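Local coordinates for Lin0012 protein (Listeria innocua, PDB 3K17) that probably phosphorylates phosphomevalonate with ATP, as a GHMP-family kinase of the mevalonate route to isopentenyl diphosphate, at residues Ile31-Asn36 / Phe349-Val354; Trp75-Glu80 / Val154-Gly159; Thr86-Ser91 / Lys134-Ile139; Ser231-Phe236 / Ala288-Glu293. All coordinates share one frame; numbering follows the deposited sequence.

Contact 1: Ile31-Asn36 / Phe349-Val354; sequences ILTAVN and FHTGRV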
loop_
_atom_site.group_PDB
_atom_site.type_symbol
_atom_site.label_atom_id
_atom_site.label_comp_id
_atom_site.label_asym_id
_atom_site.label_seq_id
_atom_site.Cartn_x
_atom_site.Cartn_y
_atom_site.Cartn_z
ATOM N N ILE A 31 -12.042 43.728 -6.025
ATOM C CA ILE A 31 -11.162 44.678 -6.681
ATOM C C ILE A 31 -9.739 44.164 -6.435
ATOM O O ILE A 31 -9.429 43.722 -5.335
ATOM C CB ILE A 31 -11.268 46.079 -6.050
ATOM C CG1 ILE A 31 -12.703 46.610 -6.166
ATOM C CG2 ILE A 31 -10.264 47.025 -6.725
ATOM C CD1 ILE A 31 -13.184 46.770 -7.596
ATOM N N LEU A 32 -8.889 44.202 -7.456
ATOM C CA LEU A 32 -7.505 43.763 -7.285
ATOM C C LEU A 32 -6.575 44.619 -8.104
ATOM O O LEU A 32 -6.979 45.220 -9.100
ATOM C CB LEU A 32 -7.297 42.312 -7.741
ATOM C CG LEU A 32 -8.036 41.141 -7.095
ATOM C CD1 LEU A 32 -9.146 40.673 -8.027
ATOM C CD2 LEU A 32 -7.032 39.993 -6.848
ATOM N N THR A 33 -5.325 44.682 -7.672
ATOM C CA THR A 33 -4.324 45.400 -8.423
ATOM C C THR A 33 -3.123 44.479 -8.562
ATOM O O THR A 33 -2.809 43.708 -7.649
ATOM C CB THR A 33 -3.864 46.708 -7.737
ATOM O OG1 THR A 33 -2.851 47.322 -8.548
ATOM C CG2 THR A 33 -3.264 46.430 -6.362
ATOM N N ALA A 34 -2.474 44.535 -9.718
ATOM C CA ALA A 34 -1.274 43.746 -9.940
ATOM C C ALA A 34 -0.164 44.601 -9.329
ATOM O O ALA A 34 -0.328 45.819 -9.187
ATOM C CB ALA A 34 -1.048 43.539 -11.431
ATOM N N VAL A 35 0.955 43.986 -8.957
ATOM C CA VAL A 35 2.048 44.742 -8.351
ATOM C C VAL A 35 3.325 44.678 -9.180
ATOM O O VAL A 35 3.500 43.790 -10.017
ATOM C CB VAL A 35 2.356 44.245 -6.904
ATOM C CG1 VAL A 35 1.075 44.204 -6.077
ATOM C CG2 VAL A 35 2.983 42.869 -6.949
ATOM N N ASN A 36 4.216 45.629 -8.925
ATOM C CA ASN A 36 5.486 45.734 -9.621
ATOM C C ASN A 36 6.548 44.716 -9.164
ATOM O O ASN A 36 7.726 45.054 -9.024
ATOM C CB ASN A 36 6.019 47.163 -9.462
ATOM C CG ASN A 36 6.151 47.576 -8.007
ATOM O OD1 ASN A 36 5.234 47.386 -7.206
ATOM N ND2 ASN A 36 7.294 48.148 -7.659
ATOM N N PHE A 349 5.531 50.398 -4.160
ATOM C CA PHE A 349 4.549 49.998 -5.153
ATOM C C PHE A 349 4.247 50.929 -6.321
ATOM O O PHE A 349 4.297 52.145 -6.208
ATOM C CB PHE A 349 3.223 49.713 -4.425
ATOM C CG PHE A 349 2.027 49.543 -5.346
ATOM C CD1 PHE A 349 1.600 48.273 -5.730
ATOM C CD2 PHE A 349 1.336 50.654 -5.829
ATOM C CE1 PHE A 349 0.508 48.112 -6.582
ATOM C CE2 PHE A 349 0.235 50.503 -6.687
ATOM C CZ PHE A 349 -0.177 49.231 -7.063
ATOM N N HIS A 350 3.947 50.303 -7.450
ATOM C CA HIS A 350 3.465 50.966 -8.652
ATOM C C HIS A 350 2.803 49.827 -9.423
ATOM O O HIS A 350 3.256 48.677 -9.377
ATOM C CB HIS A 350 4.537 51.768 -9.451
ATOM C CG HIS A 350 5.713 50.986 -9.943
ATOM N ND1 HIS A 350 6.888 50.885 -9.228
ATOM C CD2 HIS A 350 5.937 50.358 -11.122
ATOM C CE1 HIS A 350 7.785 50.231 -9.948
ATOM N NE2 HIS A 350 7.233 49.902 -11.101
ATOM N N THR A 351 1.679 50.131 -10.055
ATOM C CA THR A 351 0.895 49.133 -10.772
ATOM C C THR A 351 1.675 48.179 -11.661
ATOM O O THR A 351 2.444 48.604 -12.514
ATOM C CB THR A 351 -0.200 49.818 -11.609
ATOM O OG1 THR A 351 -0.867 50.797 -10.799
ATOM C CG2 THR A 351 -1.227 48.792 -12.074
ATOM N N GLY A 352 1.469 46.876 -11.459
ATOM C CA GLY A 352 2.165 45.889 -12.272
ATOM C C GLY A 352 1.539 45.708 -13.650
ATOM O O GLY A 352 0.333 45.876 -13.816
ATOM N N ARG A 353 2.360 45.373 -14.638
ATOM C CA ARG A 353 1.883 45.151 -16.001
ATOM C C ARG A 353 2.604 43.961 -16.615
ATOM O O ARG A 353 3.809 43.795 -16.431
ATOM C CB ARG A 353 2.159 46.372 -16.888
ATOM C CG ARG A 353 1.741 47.712 -16.314
ATOM C CD ARG A 353 0.234 47.883 -16.263
ATOM N NE ARG A 353 -0.113 49.284 -16.035
ATOM C CZ ARG A 353 -1.353 49.734 -15.894
ATOM N NH1 ARG A 353 -2.374 48.890 -15.955
ATOM N NH2 ARG A 353 -1.573 51.030 -15.700
ATOM N N VAL A 354 1.865 43.142 -17.355
ATOM C CA VAL A 354 2.442 41.990 -18.028
ATOM C C VAL A 354 3.401 42.487 -19.110
ATOM O O VAL A 354 3.076 43.393 -19.874
ATOM C CB VAL A 354 1.349 41.116 -18.678
ATOM C CG1 VAL A 354 1.988 39.989 -19.491
ATOM C CG2 VAL A 354 0.435 40.539 -17.595
#
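The end of strand 29-35, where the chain turns a corner at N36, meets the loop that returns from strand 345-346 to strand 355-357; N36, A34 and T33 touch F349, H350 and G352. The two backbones run at 101° to each other, so their contact is local. G352 N gives A34 O a nearly straight hydrogen bond of 3.1 Å, arriving above the carbonyl plane, while T33 OG1 donates to the same oxygen from the opposite face, so two donors grip A34 O. At G352 the two backbones come very close: G352 CA lies 3.4 Å from V35 O in a CA-H...O contact. N36 has the largest share of the contact. Its CG sits between the backbone N and the carbonyl carbon (chi1 56°), and beyond it N36 OD1 accepts H350 N at 3.2 Å, the donor standing above the amide plane. N36 CB lies over the centre of the H350 imidazole, 3.5 Å from the centroid, a CH-pi contact, and N36 ND2 bonds to P348 O, which helps fix the turn of the amide. The F349 ring offers its edge to T33 and V35: T33 OG1 meets F349 CZ at 3.6 Å, tip to tip, and V35 CG1 meets F349 CE1 at 4.0 Å. F215 of strand 214-219 packs edge-to-face with F349, and W172 of strand 172-176 touches both T33 and F349. Strand 7-18 lies beside A34 and V35, so the loop is held where the two sheets of the kinase come together.

Contact 2: Trp75-Glu80 / Val154-Gly159; sequences WTFTAE and VVQGNG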
loop_
_atom_site.group_PDB
_atom_site.type_symbol
_atom_site.label_atom_id
_atom_site.label_comp_id
_atom_site.label_asym_id
_atom_site.label_seq_id
_atom_site.Cartn_x
_atom_site.Cartn_y
_atom_site.Cartn_z
ATOM N N TRP A 75 5.548 20.858 -8.173
ATOM C CA TRP A 75 5.476 20.969 -9.631
ATOM C C TRP A 75 4.016 21.088 -10.089
ATOM O O TRP A 75 3.737 21.522 -11.201
ATOM C CB TRP A 75 6.046 19.710 -10.307
ATOM C CG TRP A 75 7.530 19.519 -10.195
ATOM C CD1 TRP A 75 8.185 18.568 -9.459
ATOM C CD2 TRP A 75 8.544 20.284 -10.858
ATOM N NE1 TRP A 75 9.546 18.694 -9.627
ATOM C CE2 TRP A 75 9.793 19.740 -10.479
ATOM C CE3 TRP A 75 8.519 21.375 -11.737
ATOM C CZ2 TRP A 75 11.009 20.253 -10.950
ATOM C CZ3 TRP A 75 9.727 21.884 -12.209
ATOM C CH2 TRP A 75 10.955 21.322 -11.813
ATOM N N THR A 76 3.097 20.682 -9.224
ATOM C CA THR A 76 1.686 20.644 -9.569
ATOM C C THR A 76 1.075 21.822 -10.313
ATOM O O THR A 76 0.506 21.625 -11.382
ATOM C CB THR A 76 0.832 20.316 -8.325
ATOM O OG1 THR A 76 1.401 19.189 -7.652
ATOM C CG2 THR A 76 -0.576 19.934 -8.740
ATOM N N PHE A 77 1.188 23.041 -9.790
ATOM C CA PHE A 77 0.569 24.161 -10.494
ATOM C C PHE A 77 1.085 24.349 -11.914
ATOM O O PHE A 77 0.290 24.474 -12.835
ATOM C CB PHE A 77 0.723 25.472 -9.709
ATOM C CG PHE A 77 -0.268 25.621 -8.586
ATOM C CD1 PHE A 77 -1.618 25.855 -8.859
ATOM C CD2 PHE A 77 0.141 25.516 -7.261
ATOM C CE1 PHE A 77 -2.555 25.983 -7.821
ATOM C CE2 PHE A 77 -0.789 25.642 -6.213
ATOM C CZ PHE A 77 -2.141 25.876 -6.502
ATOM N N THR A 78 2.403 24.363 -12.094
ATOM C CA THR A 78 2.966 24.564 -13.424
ATOM C C THR A 78 2.787 23.363 -14.340
ATOM O O THR A 78 2.600 23.527 -15.555
ATOM C CB THR A 78 4.467 24.962 -13.354
ATOM O OG1 THR A 78 5.194 23.993 -12.591
ATOM C CG2 THR A 78 4.615 26.321 -12.694
ATOM N N ALA A 79 2.836 22.158 -13.776
ATOM C CA ALA A 79 2.653 20.963 -14.592
ATOM C C ALA A 79 1.232 20.957 -15.134
ATOM O O ALA A 79 1.000 20.604 -16.285
ATOM C CB ALA A 79 2.895 19.698 -13.771
ATOM N N GLU A 80 0.279 21.344 -14.295
ATOM C CA GLU A 80 -1.116 21.362 -14.716
ATOM C C GLU A 80 -1.334 22.382 -15.837
ATOM O O GLU A 80 -2.066 22.118 -16.786
ATOM C CB GLU A 80 -2.021 21.698 -13.529
ATOM C CG GLU A 80 -3.500 21.678 -13.846
ATOM C CD GLU A 80 -4.066 20.274 -13.945
ATOM O OE1 GLU A 80 -3.330 19.310 -13.656
ATOM O OE2 GLU A 80 -5.255 20.133 -14.302
ATOM N N VAL A 154 -8.575 23.412 -10.288
ATOM C CA VAL A 154 -8.530 21.994 -9.938
ATOM C C VAL A 154 -7.304 21.671 -9.072
ATOM O O VAL A 154 -7.327 20.717 -8.297
ATOM C CB VAL A 154 -8.570 21.068 -11.187
ATOM C CG1 VAL A 154 -9.866 21.322 -11.968
ATOM C CG2 VAL A 154 -7.352 21.286 -12.059
ATOM N N VAL A 155 -6.234 22.458 -9.181
ATOM C CA VAL A 155 -5.060 22.187 -8.345
ATOM C C VAL A 155 -5.283 22.746 -6.935
ATOM O O VAL A 155 -5.069 22.060 -5.939
ATOM C CB VAL A 155 -3.774 22.798 -8.927
ATOM C CG1 VAL A 155 -2.618 22.597 -7.944
ATOM C CG2 VAL A 155 -3.446 22.134 -10.256
ATOM N N GLN A 156 -5.717 23.995 -6.854
ATOM C CA GLN A 156 -5.977 24.607 -5.561
ATOM C C GLN A 156 -7.162 23.908 -4.867
ATOM O O GLN A 156 -7.169 23.745 -3.657
ATOM C CB GLN A 156 -6.272 26.099 -5.752
ATOM C CG GLN A 156 -6.566 26.875 -4.475
ATOM C CD GLN A 156 -5.415 26.842 -3.489
ATOM O OE1 GLN A 156 -4.244 26.852 -3.877
ATOM N NE2 GLN A 156 -5.741 26.819 -2.202
ATOM N N GLY A 157 -8.157 23.490 -5.637
ATOM C CA GLY A 157 -9.313 22.825 -5.049
ATOM C C GLY A 157 -10.350 23.813 -4.535
ATOM O O GLY A 157 -11.385 23.416 -4.000
ATOM N N ASN A 158 -10.064 25.102 -4.691
ATOM C CA ASN A 158 -10.969 26.172 -4.267
ATOM C C ASN A 158 -10.396 27.506 -4.725
ATOM O O ASN A 158 -9.360 27.541 -5.391
ATOM C CB ASN A 158 -11.146 26.171 -2.742
ATOM C CG ASN A 158 -9.825 26.222 -2.000
ATOM O OD1 ASN A 158 -8.982 27.062 -2.279
ATOM N ND2 ASN A 158 -9.644 25.319 -1.050
ATOM N N GLY A 159 -11.068 28.598 -4.374
ATOM C CA GLY A 159 -10.605 29.915 -4.775
ATOM C C GLY A 159 -11.468 30.490 -5.893
ATOM O O GLY A 159 -12.128 29.750 -6.629
#
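V155, near the end of helix 141-156, pushes its two methyls among T76, F77 and E80 near the start of helix 76-91, the dense part of this contact between two helices of the N-terminal region of the GHMP kinase fold. V155 CG1, anti to the backbone N (chi1 175°), lies over one face of the F77 ring, 3.5 Å from the centroid and offset toward the rim, in a CH-pi contact. V155 CG1 also presses on T76 CG2 at 3.4 Å, tighter than usual for two carbons. V155 CG2, the other branch, rests against E80 CB at 3.6 Å and equally against E80 CG, the two side chains sliding past each other in opposite directions. The E80 chain then bends at chi2 (77°) and crosses V154 at about a right angle, with E80 OE2 3.3 Å from V154 CG2, both residues buried. Packing thins on the side of Q156. There Q156 OE1 reaches the edge of the F77 ring at CZ, 3.5 Å away, its amide nearly coplanar with the ring; Q156 NE2 in turn donates to N158 OD1 at 3.3 Å, tying the amide to the loop. No hydrogen bond joins the two segments. Past Q156 the helix ends at the exposed G157, whose positive phi turns the chain away from helix 76-91. H152, a turn back on helix 141-156, stacks on F77, while S120 and T124 of helix 119-135 also touch the F77 side chain. Across T76, E80 and V154 lie H185 and K184 of the second subunit, so this pair of helices borders a subunit interface.

Contact 3: Thr86-Ser91 / Lys134-Ile139; sequences TTFLKS and KFYPEI
L89 pushes its forked end against the chain where helix 119-135 gives out, with one methyl meeting F135 and the other chiefly Y136. L89 CD1 sits 3.7 Å from F135 CB and also touches CG and CD2 of the F135 ring, the two side chains crossing at about a right angle. L89 CD2 lies 3.7 Å from Y136 CB and almost as near F135 CB, so F135 CB nestles in the fork of the leucine. L89 and Y136 slide past each other in opposite directions. In the N-terminal region of the GHMP kinase fold, the last turn of helix 76-91 thus packs on the C-terminal end of helix 119-135 and the beta turn after it. One residue back, F88 makes the second bump. Its CG, anti to the backbone N (chi1 174°), heads toward the other segment. The CE2 corner of the ring abuts Y136 and I139, which sit side by side: F88 CE2 lies 3.7 Å from Y136 CD2 and 3.6 Å from I139 CD1. Y136 CD2 approaches near the plane of the F88 ring, whereas I139 comes tip to tip with it. The two aromatic planes stand 68° apart with their centroids 5.8 Å from each other, an oblique pair. The hollow is made by the chain's change of course, since Y136 is the first residue to leave the helix and a type I beta turn from Y136 to I139, closed by I139 N to Y136 O, brings the isoleucine back toward F88. M132 of helix 119-135 touches F88, L89 and I139, L147 of helix 141-156 reaches F88, and L192 and M196 of helix 192-197 also touch F88.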
loop_
_atom_site.group_PDB
_atom_site.type_symbol
_atom_site.label_atom_id
_atom_site.label_comp_id
_atom_site.label_asym_id
_atom_site.label_seq_id
_atom_site.Cartn_x
_atom_site.Cartn_y
_atom_site.Cartn_z
ATOM N N THR A 86 -1.213 22.094 -23.374
ATOM C CA THR A 86 -0.895 21.065 -24.348
ATOM C C THR A 86 -2.167 20.469 -24.947
ATOM O O THR A 86 -2.256 20.274 -26.156
ATOM C CB THR A 86 -0.055 19.943 -23.690
ATOM O OG1 THR A 86 1.255 20.446 -23.390
ATOM C CG2 THR A 86 0.046 18.736 -24.601
ATOM N N THR A 87 -3.143 20.166 -24.096
ATOM C CA THR A 87 -4.402 19.605 -24.559
ATOM C C THR A 87 -5.142 20.630 -25.425
ATOM O O THR A 87 -5.796 20.265 -26.405
ATOM C CB THR A 87 -5.300 19.188 -23.378
ATOM O OG1 THR A 87 -4.714 18.059 -22.719
ATOM C CG2 THR A 87 -6.712 18.818 -23.865
ATOM N N PHE A 88 -5.041 21.906 -25.062
ATOM C CA PHE A 88 -5.703 22.947 -25.842
ATOM C C PHE A 88 -5.051 23.082 -27.218
ATOM O O PHE A 88 -5.740 23.142 -28.232
ATOM C CB PHE A 88 -5.642 24.300 -25.135
ATOM C CG PHE A 88 -6.195 25.429 -25.964
ATOM C CD1 PHE A 88 -7.564 25.521 -26.213
ATOM C CD2 PHE A 88 -5.348 26.358 -26.545
ATOM C CE1 PHE A 88 -8.077 26.521 -27.035
ATOM C CE2 PHE A 88 -5.850 27.364 -27.370
ATOM C CZ PHE A 88 -7.223 27.443 -27.616
ATOM N N LEU A 89 -3.723 23.129 -27.250
ATOM C CA LEU A 89 -3.003 23.262 -28.510
ATOM C C LEU A 89 -3.283 22.096 -29.457
ATOM O O LEU A 89 -3.395 22.285 -30.667
ATOM C CB LEU A 89 -1.499 23.395 -28.253
ATOM C CG LEU A 89 -1.059 24.709 -27.589
ATOM C CD1 LEU A 89 0.415 24.643 -27.230
ATOM C CD2 LEU A 89 -1.326 25.877 -28.532
ATOM N N LYS A 90 -3.400 20.890 -28.921
ATOM C CA LYS A 90 -3.683 19.755 -29.780
ATOM C C LYS A 90 -5.096 19.848 -30.350
ATOM O O LYS A 90 -5.342 19.403 -31.469
ATOM C CB LYS A 90 -3.524 18.446 -29.021
ATOM C CG LYS A 90 -2.087 18.048 -28.749
ATOM C CD LYS A 90 -2.066 16.698 -28.059
ATOM C CE LYS A 90 -0.671 16.144 -27.946
ATOM N NZ LYS A 90 -0.716 14.727 -27.489
ATOM N N SER A 91 -6.023 20.425 -29.589
ATOM C CA SER A 91 -7.391 20.556 -30.071
ATOM C C SER A 91 -7.429 21.542 -31.236
ATOM O O SER A 91 -8.312 21.466 -32.081
ATOM C CB SER A 91 -8.334 21.031 -28.954
ATOM O OG SER A 91 -8.086 22.379 -28.595
ATOM N N LYS A 134 4.185 31.371 -27.765
ATOM C CA LYS A 134 5.047 30.502 -28.553
ATOM C C LYS A 134 4.342 29.640 -29.602
ATOM O O LYS A 134 4.864 29.456 -30.701
ATOM C CB LYS A 134 5.836 29.585 -27.608
ATOM C CG LYS A 134 6.683 28.525 -28.291
ATOM C CD LYS A 134 7.844 29.138 -29.065
ATOM C CE LYS A 134 8.732 28.052 -29.662
ATOM N NZ LYS A 134 9.874 28.623 -30.430
ATOM N N PHE A 135 3.160 29.120 -29.280
ATOM C CA PHE A 135 2.458 28.225 -30.201
ATOM C C PHE A 135 1.124 28.678 -30.799
ATOM O O PHE A 135 0.690 28.124 -31.803
ATOM C CB PHE A 135 2.234 26.868 -29.520
ATOM C CG PHE A 135 3.505 26.142 -29.162
ATOM C CD1 PHE A 135 4.260 25.503 -30.143
ATOM C CD2 PHE A 135 3.957 26.111 -27.841
ATOM C CE1 PHE A 135 5.446 24.846 -29.819
ATOM C CE2 PHE A 135 5.146 25.453 -27.503
ATOM C CZ PHE A 135 5.890 24.822 -28.492
ATOM N N TYR A 136 0.478 29.663 -30.190
ATOM C CA TYR A 136 -0.826 30.123 -30.664
ATOM C C TYR A 136 -1.046 31.550 -30.158
ATOM O O TYR A 136 -2.011 31.828 -29.447
ATOM C CB TYR A 136 -1.903 29.185 -30.108
ATOM C CG TYR A 136 -3.290 29.339 -30.689
ATOM C CD1 TYR A 136 -3.542 29.069 -32.033
ATOM C CD2 TYR A 136 -4.359 29.713 -29.882
ATOM C CE1 TYR A 136 -4.836 29.167 -32.560
ATOM C CE2 TYR A 136 -5.650 29.813 -30.392
ATOM C CZ TYR A 136 -5.882 29.541 -31.730
ATOM O OH TYR A 136 -7.157 29.660 -32.234
ATOM N N PRO A 137 -0.155 32.477 -30.547
ATOM C CA PRO A 137 -0.191 33.889 -30.156
ATOM C C PRO A 137 -1.459 34.695 -30.426
ATOM O O PRO A 137 -1.720 35.681 -29.731
ATOM C CB PRO A 137 1.032 34.475 -30.863
ATOM C CG PRO A 137 1.145 33.631 -32.091
ATOM C CD PRO A 137 0.891 32.242 -31.562
ATOM N N GLU A 138 -2.249 34.285 -31.415
ATOM C CA GLU A 138 -3.466 35.025 -31.736
ATOM C C GLU A 138 -4.581 34.850 -30.701
ATOM O O GLU A 138 -5.506 35.660 -30.643
ATOM C CB GLU A 138 -3.999 34.615 -33.115
ATOM C CG GLU A 138 -4.393 33.149 -33.221
ATOM C CD GLU A 138 -3.378 32.321 -33.997
ATOM O OE1 GLU A 138 -2.176 32.339 -33.636
ATOM O OE2 GLU A 138 -3.791 31.649 -34.970
ATOM N N ILE A 139 -4.489 33.802 -29.885
ATOM C CA ILE A 139 -5.513 33.525 -28.878
ATOM C C ILE A 139 -5.867 34.756 -28.046
ATOM O O ILE A 139 -5.014 35.588 -27.758
ATOM C CB ILE A 139 -5.073 32.376 -27.933
ATOM C CG1 ILE A 139 -6.274 31.887 -27.123
ATOM C CG2 ILE A 139 -3.945 32.851 -27.015
ATOM C CD1 ILE A 139 -5.954 30.751 -26.163
#

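Contact 4: Ser231-Phe236 / Ala288-Glu293; sequences SQIHAF and AGVNIE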
loop_
_atom_site.group_PDB
_atom_site.type_symbol
_atom_site.label_atom_id
_atom_site.label_comp_id
_atom_site.label_asym_id
_atom_site.label_seq_id
_atom_site.Cartn_x
_atom_site.Cartn_y
_atom_site.Cartn_z
ATOM N N SER A 231 -10.666 26.857 5.048
ATOM C CA SER A 231 -11.458 25.732 5.529
ATOM C C SER A 231 -12.308 26.149 6.728
ATOM O O SER A 231 -13.456 25.723 6.862
ATOM C CB SER A 231 -10.551 24.559 5.914
ATOM O OG SER A 231 -9.745 24.870 7.036
ATOM N N GLN A 232 -11.749 26.986 7.596
ATOM C CA GLN A 232 -12.485 27.446 8.764
ATOM C C GLN A 232 -13.695 28.275 8.333
ATOM O O GLN A 232 -14.794 28.097 8.862
ATOM C CB GLN A 232 -11.576 28.275 9.679
ATOM C CG GLN A 232 -10.447 27.474 10.317
ATOM C CD GLN A 232 -9.517 28.325 11.170
ATOM O OE1 GLN A 232 -8.987 29.341 10.712
ATOM N NE2 GLN A 232 -9.310 27.910 12.415
ATOM N N ILE A 233 -13.493 29.167 7.365
ATOM C CA ILE A 233 -14.576 30.014 6.876
ATOM C C ILE A 233 -15.657 29.198 6.166
ATOM O O ILE A 233 -16.847 29.434 6.363
ATOM C CB ILE A 233 -14.052 31.111 5.911
ATOM C CG1 ILE A 233 -13.110 32.060 6.657
ATOM C CG2 ILE A 233 -15.222 31.912 5.340
ATOM C CD1 ILE A 233 -13.768 32.794 7.811
ATOM N N HIS A 234 -15.248 28.239 5.343
ATOM C CA HIS A 234 -16.217 27.415 4.635
ATOM C C HIS A 234 -17.093 26.680 5.645
ATOM O O HIS A 234 -18.303 26.545 5.452
ATOM C CB HIS A 234 -15.515 26.397 3.743
ATOM C CG HIS A 234 -16.459 25.545 2.953
ATOM N ND1 HIS A 234 -17.204 26.039 1.904
ATOM C CD2 HIS A 234 -16.809 24.244 3.083
ATOM C CE1 HIS A 234 -17.971 25.077 1.421
ATOM N NE2 HIS A 234 -17.751 23.978 2.119
ATOM N N ALA A 235 -16.476 26.206 6.721
ATOM C CA ALA A 235 -17.208 25.495 7.760
ATOM C C ALA A 235 -18.142 26.469 8.463
ATOM O O ALA A 235 -19.274 26.123 8.798
ATOM C CB ALA A 235 -16.243 24.880 8.759
ATOM N N PHE A 236 -17.660 27.688 8.687
ATOM C CA PHE A 236 -18.466 28.711 9.334
ATOM C C PHE A 236 -19.730 28.924 8.510
ATOM O O PHE A 236 -20.821 29.099 9.051
ATOM C CB PHE A 236 -17.692 30.026 9.424
ATOM C CG PHE A 236 -18.523 31.179 9.905
ATOM C CD1 PHE A 236 -19.008 31.207 11.209
ATOM C CD2 PHE A 236 -18.847 32.223 9.046
ATOM C CE1 PHE A 236 -19.807 32.257 11.653
ATOM C CE2 PHE A 236 -19.647 33.281 9.481
ATOM C CZ PHE A 236 -20.128 33.297 10.786
ATOM N N ALA A 288 -16.576 33.715 13.103
ATOM C CA ALA A 288 -16.093 32.400 12.694
ATOM C C ALA A 288 -14.942 31.890 13.553
ATOM O O ALA A 288 -14.552 30.725 13.454
ATOM C CB ALA A 288 -15.664 32.440 11.229
ATOM N N GLY A 289 -14.398 32.759 14.398
ATOM C CA GLY A 289 -13.282 32.353 15.227
ATOM C C GLY A 289 -12.044 32.215 14.361
ATOM O O GLY A 289 -11.218 31.328 14.571
ATOM N N VAL A 290 -11.927 33.090 13.369
ATOM C CA VAL A 290 -10.791 33.080 12.458
ATOM C C VAL A 290 -10.027 34.388 12.587
ATOM O O VAL A 290 -10.595 35.472 12.436
ATOM C CB VAL A 290 -11.240 32.922 10.994
ATOM C CG1 VAL A 290 -10.028 32.946 10.075
ATOM C CG2 VAL A 290 -12.014 31.619 10.828
ATOM N N ASN A 291 -8.733 34.277 12.862
ATOM C CA ASN A 291 -7.887 35.447 13.032
ATOM C C ASN A 291 -7.500 36.089 11.700
ATOM O O ASN A 291 -6.343 36.012 11.277
ATOM C CB ASN A 291 -6.636 35.055 13.823
ATOM C CG ASN A 291 -5.706 36.224 14.061
ATOM O OD1 ASN A 291 -6.149 37.333 14.358
ATOM N ND2 ASN A 291 -4.405 35.978 13.944
ATOM N N ILE A 292 -8.470 36.721 11.040
ATOM C CA ILE A 292 -8.212 37.377 9.760
ATOM C C ILE A 292 -7.334 38.600 9.986
ATOM O O ILE A 292 -6.245 38.711 9.421
ATOM C CB ILE A 292 -9.519 37.814 9.070
ATOM C CG1 ILE A 292 -10.381 36.585 8.767
ATOM C CG2 ILE A 292 -9.200 38.573 7.788
ATOM C CD1 ILE A 292 -11.717 36.908 8.142
ATOM N N GLU A 293 -7.803 39.524 10.811
ATOM C CA GLU A 293 -7.006 40.701 11.095
ATOM C C GLU A 293 -6.130 40.426 12.315
ATOM O O GLU A 293 -6.595 40.475 13.453
ATOM C CB GLU A 293 -7.901 41.911 11.351
ATOM C CG GLU A 293 -7.122 43.195 11.582
ATOM C CD GLU A 293 -8.008 44.416 11.563
ATOM O OE1 GLU A 293 -8.473 44.797 10.466
ATOM O OE2 GLU A 293 -8.249 44.989 12.646
#
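A288 CB lies over one face of the F236 ring, offset toward the rim, in a CH-pi contact 3.8 Å from the centroid and 27° off the ring normal. A288 CB comes to 3.4 Å from F236 CG, and A288 CA comes to 3.5 Å from F236 CD1, at the rim. The other flat group, the amide of Q232, brings Q232 OE1 to 3.8 Å from V290 CG2. V290 CG2 also packs on Q232 CB at 3.6 Å and on I233 CD1 at 3.7 Å, I233 and V290 crossing at about a right angle. I233 CD1 touches A288 CB as well, so its tip joins A288 and V290 on either side of G289. The contact has no hydrogen bond across it and is apolar at its heart. G289, with positive phi, ends helix 267-288 in a Schellman motif; the chain turns there, and V290 also points to helix 226-239, as A288 does. The contact thus joins helical parts of the C-terminal region of the GHMP kinase fold. L284 of helix 267-288 and Y244 of helix 241-264 touch both I233 and F236, while Q232 also packs on E239 of the second subunit.

From the N terminus, the first segment met is on strand 29-35 and waits longest: contact 1 closes only at 349-354, near the C-terminal end, so its loop spans 312 residues and holds the other three contacts. Within it, contact 2 joins the start of helix 76-91 to the end of helix 141-156, and contact 3, nested in turn, joins the end of that same first helix to the end of helix 119-135; their centres lie about 20 Å apart. Contact 4 follows in series, tying helix 226-239 to the loop after helix 267-288. Contacts 2 and 3 thus bind N-terminal helices, contact 4 C-terminal ones, and contact 1 joins parts near the chain's two ends.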